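PDB 4LJS: periplasmic binding protein from Veillonella parvula, which probably captures a small ligand, perhaps an iron or siderophore complex, in the cell envelope and hands it to a membrane importer. Local coordinates for residues 54-59 with 296-301; 61-66 with 165-170; 153-158 with 173-178. All blocks are in the same frame, centred on the assembly; numbering follows the deposited sequence.

Contact 1: residues 54-59 with 296-301; sequences SIETII and GIRLLD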
ATOM      1  N   SER A  54       6.288   4.404   0.544  1.00 26.95           N
ATOM      2  CA  SER A  54       7.612   4.939   0.234  1.00 31.14           C
ATOM      3  C   SER A  54       8.636   4.410   1.237  1.00 37.40           C
ATOM      4  O   SER A  54       9.696   3.914   0.859  1.00 36.30           O
ATOM      5  CB  SER A  54       7.606   6.470   0.270  1.00 33.33           C
ATOM      6  OG  SER A  54       6.500   7.001  -0.441  1.00 34.89           O
ATOM      7  N   ILE A  55       8.286   4.495   2.516  1.00 29.52           N
ATOM      8  CA  ILE A  55       9.199   4.151   3.601  1.00 28.86           C
ATOM      9  C   ILE A  55       9.515   2.667   3.658  1.00 32.87           C
ATOM     10  O   ILE A  55      10.683   2.278   3.581  1.00 32.06           O
ATOM     11  CB  ILE A  55       8.638   4.615   4.958  1.00 31.33           C
ATOM     12  CG1 ILE A  55       8.385   6.131   4.921  1.00 29.05           C
ATOM     13  CG2 ILE A  55       9.602   4.250   6.088  1.00 31.85           C
ATOM     14  CD1 ILE A  55       7.412   6.624   5.972  1.00 28.85           C
ATOM     15  N   GLU A  56       8.476   1.839   3.779  1.00 27.96           N
ATOM     16  CA  GLU A  56       8.669   0.399   3.934  1.00 28.07           C
ATOM     17  C   GLU A  56       9.214  -0.308   2.692  1.00 33.86           C
ATOM     18  O   GLU A  56       9.913  -1.317   2.817  1.00 33.09           O
ATOM     19  CB  GLU A  56       7.383  -0.292   4.417  1.00 29.78           C
ATOM     20  CG  GLU A  56       7.140  -0.137   5.909  1.00 43.25           C
ATOM     21  CD  GLU A  56       6.116  -1.122   6.451  1.00 46.47           C
ATOM     22  OE1 GLU A  56       6.527  -2.190   6.966  1.00 48.72           O
ATOM     23  OE2 GLU A  56       4.905  -0.823   6.370  1.00 45.45           O
ATOM     24  N   THR A  57       8.888   0.194   1.500  1.00 28.05           N
ATOM     25  CA  THR A  57       9.393  -0.433   0.275  1.00 27.55           C
ATOM     26  C   THR A  57      10.909  -0.261   0.165  1.00 32.97           C
ATOM     27  O   THR A  57      11.627  -1.206  -0.159  1.00 36.30           O
ATOM     28  CB  THR A  57       8.701   0.103  -1.004  1.00 35.25           C
ATOM     29  OG1 THR A  57       7.279  -0.089  -0.903  1.00 36.26           O
ATOM     30  CG2 THR A  57       9.224  -0.621  -2.252  1.00 30.18           C
ATOM     31  N   ILE A  58      11.395   0.944   0.449  1.00 30.91           N
ATOM     32  CA  ILE A  58      12.822   1.190   0.407  1.00 30.14           C
ATOM     33  C   ILE A  58      13.530   0.376   1.491  1.00 36.08           C
ATOM     34  O   ILE A  58      14.600  -0.188   1.260  1.00 37.49           O
ATOM     35  CB  ILE A  58      13.147   2.682   0.529  1.00 30.51           C
ATOM     36  CG1 ILE A  58      12.690   3.419  -0.734  1.00 28.32           C
ATOM     37  CG2 ILE A  58      14.641   2.870   0.756  1.00 28.60           C
ATOM     38  CD1 ILE A  58      12.590   4.950  -0.563  1.00 27.96           C
ATOM     39  N   ILE A  59      12.910   0.282   2.663  1.00 34.42           N
ATOM     40  CA  ILE A  59      13.444  -0.577   3.709  1.00 34.20           C
ATOM     41  C   ILE A  59      13.498  -2.041   3.257  1.00 35.05           C
ATOM     42  O   ILE A  59      14.508  -2.725   3.458  1.00 34.16           O
ATOM     43  CB  ILE A  59      12.652  -0.437   5.015  1.00 33.90           C
ATOM     44  CG1 ILE A  59      12.876   0.966   5.611  1.00 29.77           C
ATOM     45  CG2 ILE A  59      13.062  -1.516   5.994  1.00 36.01           C
ATOM     46  CD1 ILE A  59      12.085   1.242   6.888  1.00 30.28           C
ATOM     47  N   GLY A 296       2.518  -0.407  -1.678  1.00 30.67           N
ATOM     48  CA  GLY A 296       3.879  -0.801  -1.992  1.00 31.16           C
ATOM     49  C   GLY A 296       4.117  -2.221  -1.496  1.00 33.67           C
ATOM     50  O   GLY A 296       3.269  -3.093  -1.665  1.00 32.31           O
ATOM     51  N   ILE A 297       5.254  -2.443  -0.847  1.00 34.88           N
ATOM     52  CA  ILE A 297       5.610  -3.771  -0.341  1.00 36.19           C
ATOM     53  C   ILE A 297       4.547  -4.410   0.572  1.00 34.99           C
ATOM     54  O   ILE A 297       4.483  -5.632   0.672  1.00 31.89           O
ATOM     55  CB  ILE A 297       7.007  -3.756   0.361  1.00 40.85           C
ATOM     56  CG1 ILE A 297       7.573  -5.171   0.494  1.00 46.99           C
ATOM     57  CG2 ILE A 297       6.937  -3.059   1.715  1.00 30.21           C
ATOM     58  CD1 ILE A 297       7.702  -5.911  -0.818  1.00 53.86           C
ATOM     59  N   ARG A 298       3.699  -3.595   1.207  1.00 32.32           N
ATOM     60  CA  ARG A 298       2.694  -4.120   2.142  1.00 31.31           C
ATOM     61  C   ARG A 298       1.511  -4.801   1.433  1.00 33.06           C
ATOM     62  O   ARG A 298       0.587  -5.321   2.075  1.00 30.18           O
ATOM     63  CB  ARG A 298       2.196  -3.033   3.111  1.00 28.26           C
ATOM     64  CG  ARG A 298       3.286  -2.432   4.007  1.00 36.46           C
ATOM     65  CD  ARG A 298       4.001  -3.510   4.819  1.00 34.14           C
ATOM     66  NE  ARG A 298       3.094  -4.179   5.748  1.00 34.28           N
ATOM     67  CZ  ARG A 298       2.792  -3.726   6.961  1.00 40.45           C
ATOM     68  NH1 ARG A 298       3.329  -2.588   7.414  1.00 31.61           N
ATOM     69  NH2 ARG A 298       1.955  -4.413   7.726  1.00 40.93           N
ATOM     70  N   LEU A 299       1.543  -4.798   0.108  1.00 30.36           N
ATOM     71  CA  LEU A 299       0.598  -5.586  -0.678  1.00 32.09           C
ATOM     72  C   LEU A 299       0.640  -7.075  -0.273  1.00 38.07           C
ATOM     73  O   LEU A 299      -0.354  -7.789  -0.393  1.00 37.42           O
ATOM     74  CB  LEU A 299       0.898  -5.434  -2.173  1.00 27.34           C
ATOM     75  CG  LEU A 299       0.017  -6.234  -3.138  1.00 29.38           C
ATOM     76  CD1 LEU A 299      -1.468  -5.989  -2.864  1.00 30.37           C
ATOM     77  CD2 LEU A 299       0.353  -5.898  -4.569  1.00 26.19           C
ATOM     78  N   LEU A 300       1.794  -7.532   0.209  1.00 38.23           N
ATOM     79  CA  LEU A 300       1.926  -8.904   0.690  1.00 39.51           C
ATOM     80  C   LEU A 300       0.949  -9.218   1.826  1.00 40.38           C
ATOM     81  O   LEU A 300       0.379 -10.310   1.876  1.00 40.98           O
ATOM     82  CB  LEU A 300       3.364  -9.187   1.135  1.00 41.43           C
ATOM     83  CG  LEU A 300       3.634 -10.614   1.629  1.00 50.57           C
ATOM     84  CD1 LEU A 300       3.243 -11.654   0.567  1.00 42.51           C
ATOM     85  CD2 LEU A 300       5.091 -10.790   2.066  1.00 49.72           C
ATOM     86  N   ASP A 301       0.758  -8.259   2.731  1.00 37.33           N
ATOM     87  CA  ASP A 301      -0.163  -8.431   3.858  1.00 35.85           C
ATOM     88  C   ASP A 301      -1.606  -8.627   3.378  1.00 35.91           C
ATOM     89  O   ASP A 301      -2.335  -9.483   3.892  1.00 34.82           O
ATOM     90  CB  ASP A 301      -0.097  -7.228   4.813  1.00 38.45           C
ATOM     91  CG  ASP A 301       1.234  -7.119   5.539  1.00 52.92           C
ATOM     92  OD1 ASP A 301       2.199  -6.590   4.950  1.00 61.42           O
ATOM     93  OD2 ASP A 301       1.313  -7.546   6.707  1.00 64.94           O
TER

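Contact 2: residues 61-66 with 165-170; sequences LGEGDR and FNRNME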
ATOM      1  N   LEU A  61      13.855  -3.228   0.401  1.00 36.87           N
ATOM      2  CA  LEU A  61      14.867  -3.426  -0.636  1.00 42.07           C
ATOM      3  C   LEU A  61      16.277  -3.432  -0.043  1.00 43.79           C
ATOM      4  O   LEU A  61      17.241  -3.747  -0.730  1.00 46.30           O
ATOM      5  CB  LEU A  61      14.750  -2.340  -1.708  1.00 34.43           C
ATOM      6  CG  LEU A  61      13.552  -2.437  -2.658  1.00 34.24           C
ATOM      7  CD1 LEU A  61      13.454  -1.168  -3.494  1.00 33.48           C
ATOM      8  CD2 LEU A  61      13.653  -3.677  -3.562  1.00 33.60           C
ATOM      9  N   GLY A  62      16.385  -3.064   1.232  1.00 37.65           N
ATOM     10  CA  GLY A  62      17.648  -3.126   1.947  1.00 44.39           C
ATOM     11  C   GLY A  62      18.337  -1.784   2.085  1.00 45.63           C
ATOM     12  O   GLY A  62      19.470  -1.710   2.548  1.00 42.26           O
ATOM     13  N   GLU A  63      17.654  -0.715   1.696  1.00 40.45           N
ATOM     14  CA  GLU A  63      18.301   0.585   1.627  1.00 37.76           C
ATOM     15  C   GLU A  63      17.757   1.608   2.621  1.00 35.11           C
ATOM     16  O   GLU A  63      17.802   2.813   2.373  1.00 37.52           O
ATOM     17  CB  GLU A  63      18.272   1.127   0.192  1.00 36.73           C
ATOM     18  CG  GLU A  63      19.149   0.337  -0.792  1.00 33.61           C
ATOM     19  CD  GLU A  63      20.634   0.324  -0.415  1.00 45.59           C
ATOM     20  OE1 GLU A  63      21.382  -0.522  -0.960  1.00 47.06           O
ATOM     21  OE2 GLU A  63      21.062   1.161   0.412  1.00 48.54           O
ATOM     22  N   GLY A  64      17.272   1.113   3.756  1.00 43.00           N
ATOM     23  CA  GLY A  64      16.756   1.953   4.826  1.00 34.40           C
ATOM     24  C   GLY A  64      17.731   3.013   5.309  1.00 36.45           C
ATOM     25  O   GLY A  64      17.322   4.107   5.686  1.00 37.05           O
ATOM     26  N   ASP A  65      19.021   2.692   5.294  1.00 35.86           N
ATOM     27  CA  ASP A  65      20.046   3.634   5.738  1.00 42.46           C
ATOM     28  C   ASP A  65      20.091   4.895   4.893  1.00 40.01           C
ATOM     29  O   ASP A  65      20.585   5.916   5.346  1.00 40.66           O
ATOM     30  CB  ASP A  65      21.428   2.983   5.735  1.00 46.56           C
ATOM     31  CG  ASP A  65      21.725   2.264   7.019  1.00 71.06           C
ATOM     32  OD1 ASP A  65      21.106   2.619   8.046  1.00 78.77           O
ATOM     33  OD2 ASP A  65      22.579   1.352   7.008  1.00 84.64           O
ATOM     34  N   ARG A  66      19.589   4.823   3.664  1.00 35.19           N
ATOM     35  CA  ARG A  66      19.649   5.974   2.766  1.00 38.61           C
ATOM     36  C   ARG A  66      18.515   6.972   3.017  1.00 38.59           C
ATOM     37  O   ARG A  66      18.537   8.092   2.507  1.00 31.31           O
ATOM     38  CB  ARG A  66      19.696   5.521   1.300  1.00 34.89           C
ATOM     39  CG  ARG A  66      20.943   4.698   0.993  1.00 38.72           C
ATOM     40  CD  ARG A  66      21.025   4.228  -0.445  1.00 43.88           C
ATOM     41  NE  ARG A  66      22.271   3.496  -0.676  1.00 45.05           N
ATOM     42  CZ  ARG A  66      23.367   4.033  -1.206  1.00 42.76           C
ATOM     43  NH1 ARG A  66      23.368   5.301  -1.592  1.00 36.93           N
ATOM     44  NH2 ARG A  66      24.457   3.295  -1.371  1.00 46.96           N
ATOM     45  N   PHE A 165      17.590   2.012  -6.720  1.00 37.98           N
ATOM     46  CA  PHE A 165      18.518   1.681  -5.638  1.00 32.91           C
ATOM     47  C   PHE A 165      19.475   0.544  -5.928  1.00 31.25           C
ATOM     48  O   PHE A 165      20.112   0.025  -5.009  1.00 39.50           O
ATOM     49  CB  PHE A 165      17.745   1.389  -4.355  1.00 35.55           C
ATOM     50  CG  PHE A 165      17.133   2.608  -3.751  1.00 35.78           C
ATOM     51  CD1 PHE A 165      17.867   3.409  -2.909  1.00 34.96           C
ATOM     52  CD2 PHE A 165      15.842   2.980  -4.070  1.00 36.01           C
ATOM     53  CE1 PHE A 165      17.315   4.549  -2.364  1.00 39.53           C
ATOM     54  CE2 PHE A 165      15.284   4.115  -3.531  1.00 37.50           C
ATOM     55  CZ  PHE A 165      16.022   4.905  -2.680  1.00 32.63           C
ATOM     56  N   ASN A 166      19.583   0.174  -7.202  1.00 34.30           N
ATOM     57  CA  ASN A 166      20.337  -1.008  -7.615  1.00 43.26           C
ATOM     58  C   ASN A 166      20.008  -2.255  -6.785  1.00 48.40           C
ATOM     59  O   ASN A 166      20.904  -2.983  -6.349  1.00 48.34           O
ATOM     60  CB  ASN A 166      21.846  -0.738  -7.594  1.00 47.83           C
ATOM     61  CG  ASN A 166      22.622  -1.762  -8.401  1.00 51.68           C
ATOM     62  OD1 ASN A 166      22.152  -2.227  -9.438  1.00 56.80           O
ATOM     63  ND2 ASN A 166      23.801  -2.134  -7.917  1.00 50.36           N
ATOM     64  N   ARG A 167      18.718  -2.484  -6.553  1.00 43.29           N
ATOM     65  CA  ARG A 167      18.266  -3.647  -5.795  1.00 42.15           C
ATOM     66  C   ARG A 167      17.280  -4.432  -6.644  1.00 39.56           C
ATOM     67  O   ARG A 167      16.172  -4.742  -6.213  1.00 44.52           O
ATOM     68  CB  ARG A 167      17.613  -3.223  -4.471  1.00 33.01           C
ATOM     69  CG  ARG A 167      18.579  -2.608  -3.457  1.00 32.93           C
ATOM     70  CD  ARG A 167      19.559  -3.631  -2.897  1.00 37.29           C
ATOM     71  NE  ARG A 167      20.379  -3.056  -1.835  1.00 51.28           N
ATOM     72  CZ  ARG A 167      21.015  -3.772  -0.913  1.00 53.17           C
ATOM     73  NH1 ARG A 167      20.919  -5.095  -0.926  1.00 45.40           N
ATOM     74  NH2 ARG A 167      21.740  -3.167   0.024  1.00 50.25           N
ATOM     75  N   ASN A 168      17.693  -4.740  -7.865  1.00 39.21           N
ATOM     76  CA  ASN A 168      16.821  -5.411  -8.816  1.00 46.37           C
ATOM     77  C   ASN A 168      16.521  -6.840  -8.408  1.00 45.05           C
ATOM     78  O   ASN A 168      15.383  -7.291  -8.506  1.00 49.11           O
ATOM     79  CB  ASN A 168      17.434  -5.360 -10.216  1.00 41.61           C
ATOM     80  CG  ASN A 168      17.665  -3.944 -10.677  1.00 47.38           C
ATOM     81  OD1 ASN A 168      16.711  -3.196 -10.902  1.00 50.23           O
ATOM     82  ND2 ASN A 168      18.933  -3.550 -10.792  1.00 49.43           N
HETATM   83  N   MSE A 169      17.544  -7.548  -7.943  1.00 41.64           N
HETATM   84  CA  MSE A 169      17.359  -8.916  -7.483  1.00 46.97           C
HETATM   85  C   MSE A 169      16.370  -8.976  -6.312  1.00 44.85           C
HETATM   86  O   MSE A 169      15.471  -9.815  -6.289  1.00 40.83           O
HETATM   87  CB  MSE A 169      18.698  -9.536  -7.100  1.00 52.99           C
HETATM   88  CG  MSE A 169      18.599 -11.006  -6.765  1.00 66.49           C
HETATM   89 SE   MSE A 169      18.949 -11.361  -4.888  0.56122.67          SE
HETATM   90  CE  MSE A 169      20.887 -11.494  -4.994  1.00 62.34           C
ATOM     91  N   GLU A 170      16.522  -8.065  -5.356  1.00 39.30           N
ATOM     92  CA  GLU A 170      15.633  -8.029  -4.203  1.00 38.81           C
ATOM     93  C   GLU A 170      14.199  -7.682  -4.616  1.00 37.98           C
ATOM     94  O   GLU A 170      13.238  -8.265  -4.113  1.00 36.78           O
ATOM     95  CB  GLU A 170      16.158  -7.041  -3.152  1.00 43.00           C
ATOM     96  CG  GLU A 170      17.480  -7.462  -2.483  1.00 46.42           C
ATOM     97  CD  GLU A 170      18.732  -7.115  -3.299  1.00 50.43           C
ATOM     98  OE1 GLU A 170      18.613  -6.755  -4.488  1.00 49.62           O
ATOM     99  OE2 GLU A 170      19.849  -7.203  -2.742  1.00 56.01           O
TER

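Contact 3: residues 153-158 with 173-178; sequences MEYKYI and RLIQEM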
HETATM    1  N   MSE A 153       0.252  -1.949 -10.780  1.00 37.53           N
HETATM    2  CA  MSE A 153       0.872  -0.668 -10.435  1.00 34.95           C
HETATM    3  C   MSE A 153       1.814  -0.804  -9.249  1.00 35.13           C
HETATM    4  O   MSE A 153       2.862  -0.165  -9.220  1.00 33.05           O
HETATM    5  CB  MSE A 153      -0.174   0.396 -10.119  1.00 30.28           C
HETATM    6  CG  MSE A 153      -0.973   0.837 -11.308  1.00 39.74           C
HETATM    7 SE   MSE A 153      -2.451   1.955 -10.734  0.69 44.95          SE
HETATM    8  CE  MSE A 153      -3.303   2.194 -12.489  1.00 29.78           C
ATOM      9  N   GLU A 154       1.437  -1.631  -8.272  1.00 28.78           N
ATOM     10  CA  GLU A 154       2.287  -1.849  -7.099  1.00 31.23           C
ATOM     11  C   GLU A 154       3.558  -2.610  -7.467  1.00 37.10           C
ATOM     12  O   GLU A 154       4.643  -2.290  -6.973  1.00 35.96           O
ATOM     13  CB  GLU A 154       1.527  -2.577  -5.986  1.00 29.19           C
ATOM     14  CG  GLU A 154       0.303  -1.825  -5.480  1.00 41.84           C
ATOM     15  CD  GLU A 154       0.608  -0.372  -5.125  1.00 45.17           C
ATOM     16  OE1 GLU A 154       1.616  -0.117  -4.424  1.00 40.92           O
ATOM     17  OE2 GLU A 154      -0.161   0.514  -5.554  1.00 39.00           O
ATOM     18  N   TYR A 155       3.426  -3.614  -8.334  1.00 31.17           N
ATOM     19  CA  TYR A 155       4.590  -4.360  -8.811  1.00 33.13           C
ATOM     20  C   TYR A 155       5.601  -3.440  -9.499  1.00 31.26           C
ATOM     21  O   TYR A 155       6.796  -3.510  -9.222  1.00 31.96           O
ATOM     22  CB  TYR A 155       4.172  -5.478  -9.770  1.00 32.93           C
ATOM     23  CG  TYR A 155       3.377  -6.583  -9.112  1.00 38.01           C
ATOM     24  CD1 TYR A 155       3.526  -6.854  -7.761  1.00 29.69           C
ATOM     25  CD2 TYR A 155       2.481  -7.361  -9.843  1.00 38.34           C
ATOM     26  CE1 TYR A 155       2.804  -7.864  -7.150  1.00 36.65           C
ATOM     27  CE2 TYR A 155       1.748  -8.375  -9.237  1.00 40.38           C
ATOM     28  CZ  TYR A 155       1.916  -8.619  -7.885  1.00 42.07           C
ATOM     29  OH  TYR A 155       1.204  -9.619  -7.253  1.00 40.96           O
ATOM     30  N   LYS A 156       5.114  -2.587 -10.399  1.00 27.15           N
ATOM     31  CA  LYS A 156       5.987  -1.686 -11.139  1.00 35.80           C
ATOM     32  C   LYS A 156       6.653  -0.714 -10.172  1.00 33.37           C
ATOM     33  O   LYS A 156       7.827  -0.372 -10.325  1.00 36.68           O
ATOM     34  CB  LYS A 156       5.201  -0.908 -12.201  1.00 35.92           C
ATOM     35  CG  LYS A 156       5.961   0.320 -12.733  1.00 51.60           C
ATOM     36  CD  LYS A 156       5.228   1.024 -13.881  1.00 66.71           C
ATOM     37  CE  LYS A 156       5.924   2.330 -14.288  1.00 76.82           C
ATOM     38  NZ  LYS A 156       5.778   3.420 -13.268  1.00 76.29           N
ATOM     39  N   TYR A 157       5.886  -0.279  -9.177  1.00 27.35           N
ATOM     40  CA  TYR A 157       6.368   0.641  -8.158  1.00 33.51           C
ATOM     41  C   TYR A 157       7.586   0.033  -7.483  1.00 32.37           C
ATOM     42  O   TYR A 157       8.640   0.659  -7.380  1.00 33.93           O
ATOM     43  CB  TYR A 157       5.260   0.880  -7.137  1.00 31.94           C
ATOM     44  CG  TYR A 157       5.611   1.783  -5.970  1.00 32.10           C
ATOM     45  CD1 TYR A 157       5.536   3.168  -6.093  1.00 31.29           C
ATOM     46  CD2 TYR A 157       5.979   1.251  -4.736  1.00 28.44           C
ATOM     47  CE1 TYR A 157       5.825   3.997  -5.029  1.00 35.03           C
ATOM     48  CE2 TYR A 157       6.276   2.076  -3.658  1.00 27.10           C
ATOM     49  CZ  TYR A 157       6.201   3.452  -3.813  1.00 37.47           C
ATOM     50  OH  TYR A 157       6.489   4.294  -2.758  1.00 32.48           O
ATOM     51  N   ILE A 158       7.440  -1.214  -7.054  1.00 27.97           N
ATOM     52  CA  ILE A 158       8.526  -1.928  -6.392  1.00 35.73           C
ATOM     53  C   ILE A 158       9.713  -2.093  -7.342  1.00 41.51           C
ATOM     54  O   ILE A 158      10.867  -1.898  -6.959  1.00 36.47           O
ATOM     55  CB  ILE A 158       8.030  -3.294  -5.880  1.00 31.53           C
ATOM     56  CG1 ILE A 158       6.989  -3.073  -4.777  1.00 34.40           C
ATOM     57  CG2 ILE A 158       9.181  -4.134  -5.364  1.00 26.64           C
ATOM     58  CD1 ILE A 158       6.304  -4.319  -4.302  1.00 33.56           C
ATOM     59  N   ARG A 173      12.573 -10.772  -6.378  1.00 42.07           N
ATOM     60  CA  ARG A 173      12.238 -11.826  -5.428  1.00 45.23           C
ATOM     61  C   ARG A 173      10.948 -11.476  -4.690  1.00 43.06           C
ATOM     62  O   ARG A 173      10.062 -12.318  -4.542  1.00 38.38           O
ATOM     63  CB  ARG A 173      13.376 -12.046  -4.433  1.00 51.22           C
ATOM     64  CG  ARG A 173      13.067 -13.076  -3.358  1.00 60.15           C
ATOM     65  CD  ARG A 173      14.151 -13.094  -2.299  1.00 73.31           C
ATOM     66  NE  ARG A 173      14.535 -11.737  -1.919  1.00 83.80           N
ATOM     67  CZ  ARG A 173      13.926 -11.015  -0.983  1.00 80.93           C
ATOM     68  NH1 ARG A 173      12.894 -11.517  -0.313  1.00 71.21           N
ATOM     69  NH2 ARG A 173      14.352  -9.786  -0.716  1.00 82.52           N
ATOM     70  N   LEU A 174      10.840 -10.228  -4.237  1.00 39.78           N
ATOM     71  CA  LEU A 174       9.645  -9.778  -3.521  1.00 43.06           C
ATOM     72  C   LEU A 174       8.392  -9.848  -4.393  1.00 39.05           C
ATOM     73  O   LEU A 174       7.345 -10.316  -3.959  1.00 44.48           O
ATOM     74  CB  LEU A 174       9.841  -8.357  -2.988  1.00 43.32           C
ATOM     75  CG  LEU A 174      10.915  -8.234  -1.911  1.00 44.25           C
ATOM     76  CD1 LEU A 174      11.224  -6.775  -1.642  1.00 42.11           C
ATOM     77  CD2 LEU A 174      10.493  -8.958  -0.632  1.00 37.50           C
ATOM     78  N   ILE A 175       8.512  -9.379  -5.627  1.00 38.49           N
ATOM     79  CA  ILE A 175       7.416  -9.414  -6.584  1.00 36.73           C
ATOM     80  C   ILE A 175       7.003 -10.856  -6.896  1.00 39.87           C
ATOM     81  O   ILE A 175       5.815 -11.186  -6.902  1.00 34.68           O
ATOM     82  CB  ILE A 175       7.826  -8.689  -7.876  1.00 40.59           C
ATOM     83  CG1 ILE A 175       7.837  -7.173  -7.641  1.00 37.40           C
ATOM     84  CG2 ILE A 175       6.921  -9.071  -9.038  1.00 27.02           C
ATOM     85  CD1 ILE A 175       8.565  -6.404  -8.713  1.00 33.75           C
ATOM     86  N   GLN A 176       7.990 -11.710  -7.145  1.00 30.06           N
ATOM     87  CA  GLN A 176       7.730 -13.099  -7.483  1.00 35.13           C
ATOM     88  C   GLN A 176       7.018 -13.850  -6.356  1.00 40.51           C
ATOM     89  O   GLN A 176       6.154 -14.687  -6.611  1.00 36.62           O
ATOM     90  CB  GLN A 176       9.022 -13.821  -7.862  1.00 44.71           C
ATOM     91  CG  GLN A 176       8.777 -15.183  -8.504  1.00 62.13           C
ATOM     92  CD  GLN A 176      10.024 -16.044  -8.578  1.00 78.96           C
ATOM     93  OE1 GLN A 176      10.319 -16.643  -9.614  1.00 79.82           O
ATOM     94  NE2 GLN A 176      10.756 -16.125  -7.472  1.00 89.22           N
ATOM     95  N   GLU A 177       7.387 -13.552  -5.112  1.00 41.83           N
ATOM     96  CA  GLU A 177       6.751 -14.169  -3.951  1.00 40.10           C
ATOM     97  C   GLU A 177       5.251 -13.896  -3.980  1.00 37.69           C
ATOM     98  O   GLU A 177       4.430 -14.797  -3.790  1.00 35.67           O
ATOM     99  CB  GLU A 177       7.370 -13.612  -2.666  1.00 50.32           C
ATOM    100  CG  GLU A 177       6.610 -13.924  -1.385  1.00 58.57           C
ATOM    101  CD  GLU A 177       7.338 -13.431  -0.137  1.00 64.19           C
ATOM    102  OE1 GLU A 177       8.217 -12.545  -0.262  1.00 58.06           O
ATOM    103  OE2 GLU A 177       7.036 -13.940   0.966  1.00 66.92           O
HETATM  104  N   MSE A 178       4.903 -12.640  -4.233  1.00 34.19           N
HETATM  105  CA  MSE A 178       3.512 -12.218  -4.291  1.00 31.88           C
HETATM  106  C   MSE A 178       2.775 -12.840  -5.478  1.00 36.53           C
HETATM  107  O   MSE A 178       1.662 -13.363  -5.335  1.00 35.00           O
HETATM  108  CB  MSE A 178       3.440 -10.690  -4.341  1.00 26.24           C
HETATM  109  CG  MSE A 178       3.885 -10.039  -3.036  1.00 28.86           C
HETATM  110 SE   MSE A 178       3.733  -8.083  -2.985  0.71 44.33          SE
HETATM  111  CE  MSE A 178       4.963  -7.617  -4.388  1.00 29.61           C
TER

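Contact 1: residues 54-59 with 296-301
Glu56 and Thr57 belong to the helix 52-60 that follows the first strand of the N-terminal parallel sheet in this two-lobed periplasmic binding protein, and they meet Gly296, Ile297 and Arg298, the turn that leads into the C-terminal helix 299-310. The contact therefore ties the chain's last helix back to the N-terminal lobe. Its polar part is a salt-bridge network. Arg298 NH1 donates to the syn lone pair of Glu56 OE2 at 2.6 Å, while the carboxylate and guanidinium planes stand 81° apart. The turn at chi2 (-57°) brings Arg298 CD to 3.2 Å from Glu56 OE2. Asp301 holds the other side of the group: NE gives a nearly straight bond to Asp301 OD1 at 2.7 Å, and NH2 adds a weak one to OD2. Around the pair, Gln52 also donates to Glu56 OE2, Arg80 bridges to Asp301, and the Tyr78 carbonyl accepts from NH1. A leucine in place of Arg298 would probably leave the buried Glu56 carboxylate without its charged mate and Asp301 leaning on Arg80. Beside the salt bridge, Ile297 CG2 packs 3.6 Å from Glu56 O. Thr57 OG1, anti to its own carbonyl carbon (chi1 -57°) and bonded to Asn53 O, accepts from Ile297 N at 3.1 Å.

Contact 2: residues 61-66 with 165-170
Glu63 OE1 is gripped by two nitrogens of Arg167, NH2 at 2.8 Å and NE at 2.9 Å, so the guanidinium meets the carboxylate side-on with both bonds falling on one oxygen. That oxygen lies in the guanidinium plane, whereas the carboxylate is turned 56° from it; both donors come to the same face of the acid, NE on the anti side and NH2 from well above the plane. The other carboxylate oxygen serves the neighbouring base: Arg66 NE reaches Glu63 OE2 at 2.8 Å, while the far end of Arg66 is tied to the carbonyls of Val16 and Pro44. Arg167 in turn spends NH1 on Glu170 OE2 at 3.0 Å. The result is a four-residue chain of alternating charge.

Arg167 bends at chi2 (-69°), and this lays its CD 3.2 Å from Leu61 O, which also lies over one face of the guanidinium. Beside it, Leu61 CD2 packs on the arginine backbone, 3.8 Å from Arg167 O. On the other side of the acid, Phe165 CD1 rests 3.9 Å from Glu63 CB, and Arg66 CD comes to the ring edge. Gly62 ends helix 52-60 in a Schellman motif, while residues 165-167 make the turn between helices 151-164 and 168-188. With an arginine on each oxygen, the Glu63 carboxylate is likely to stay ionised and fixed in its rotation, and its charge would offset the repulsion between the two guanidinium groups.

Contact 3: residues 153-158 with 173-178
Tyr155 and Ile175 sit where residues 153-158 and 173-178 bring their backbones closest, the ring of the first turned so that Ile175 CG2 lies over one face, 4.2 Å above its plane, nearer the ring's edge than its centre. The edge of the same ring receives a different group: Met178, present as selenomethionine, brings its methyl CE to 3.5 Å from Tyr155 CE1, near the ring plane. The tyrosine and selenomethionine side chains run past each other in opposite directions, which sets the phenol oxygen beside the base of its neighbour, Tyr155 OH being 3.8 Å from Met178 CB.

Ile158, one turn further along its helix, meets the same two residues in other ways. It points its tip at that of Met178, with Ile158 CD1 at 3.6 Å from Met178 CE; a bend at chi3 (-63°) carries this methyl into the corner between the isoleucine tip and the tyrosine edge. Ile158 and Ile175, by contrast, pass one another in opposing directions, the CG2 branch of Ile158 lying 4.0 Å from Ile175 CG1. The end of Ile175 turns toward the opposite backbone, where Ile175 CD1 lies 3.4 Å from Tyr155 O.

These four side chains join helices 151-164 and 168-188 as an antiparallel hairpin, the local axes 10.1 Å apart and running at 160°. Helix 168-188 is the long one that leads from the N-terminal lobe to the C-terminal lobe, as in the siderophore-binding relatives of this family. Helix 299-310 adds Leu300 and Ile303 to the packing round Met178. Cohesion across this interface is apolar, so between these two segments the helices are probably held by shape and the fit of methyls and ring rather than by directed polar bonds.

From the N terminus, helix 52-60 enters first, and contact 1 joins it to residues 296-301, closing a loop that takes in most of the chain and includes both other contacts. Contact 2 starts just after that helix and closes the span from 61-66 to 165-170. Contact 3 begins within this span, at 153-158, and ends beyond it at 173-178, so the two cross, sharing helix 168-188. Physical touches join them to contact 1: Ile58 O probably accepts from Glu63 N, and Glu154 OE1 from Gly296 N. Together they tie helix 52-60, the hairpin of helices 151-164 and 168-188, and the start of helix 299-310 to one another.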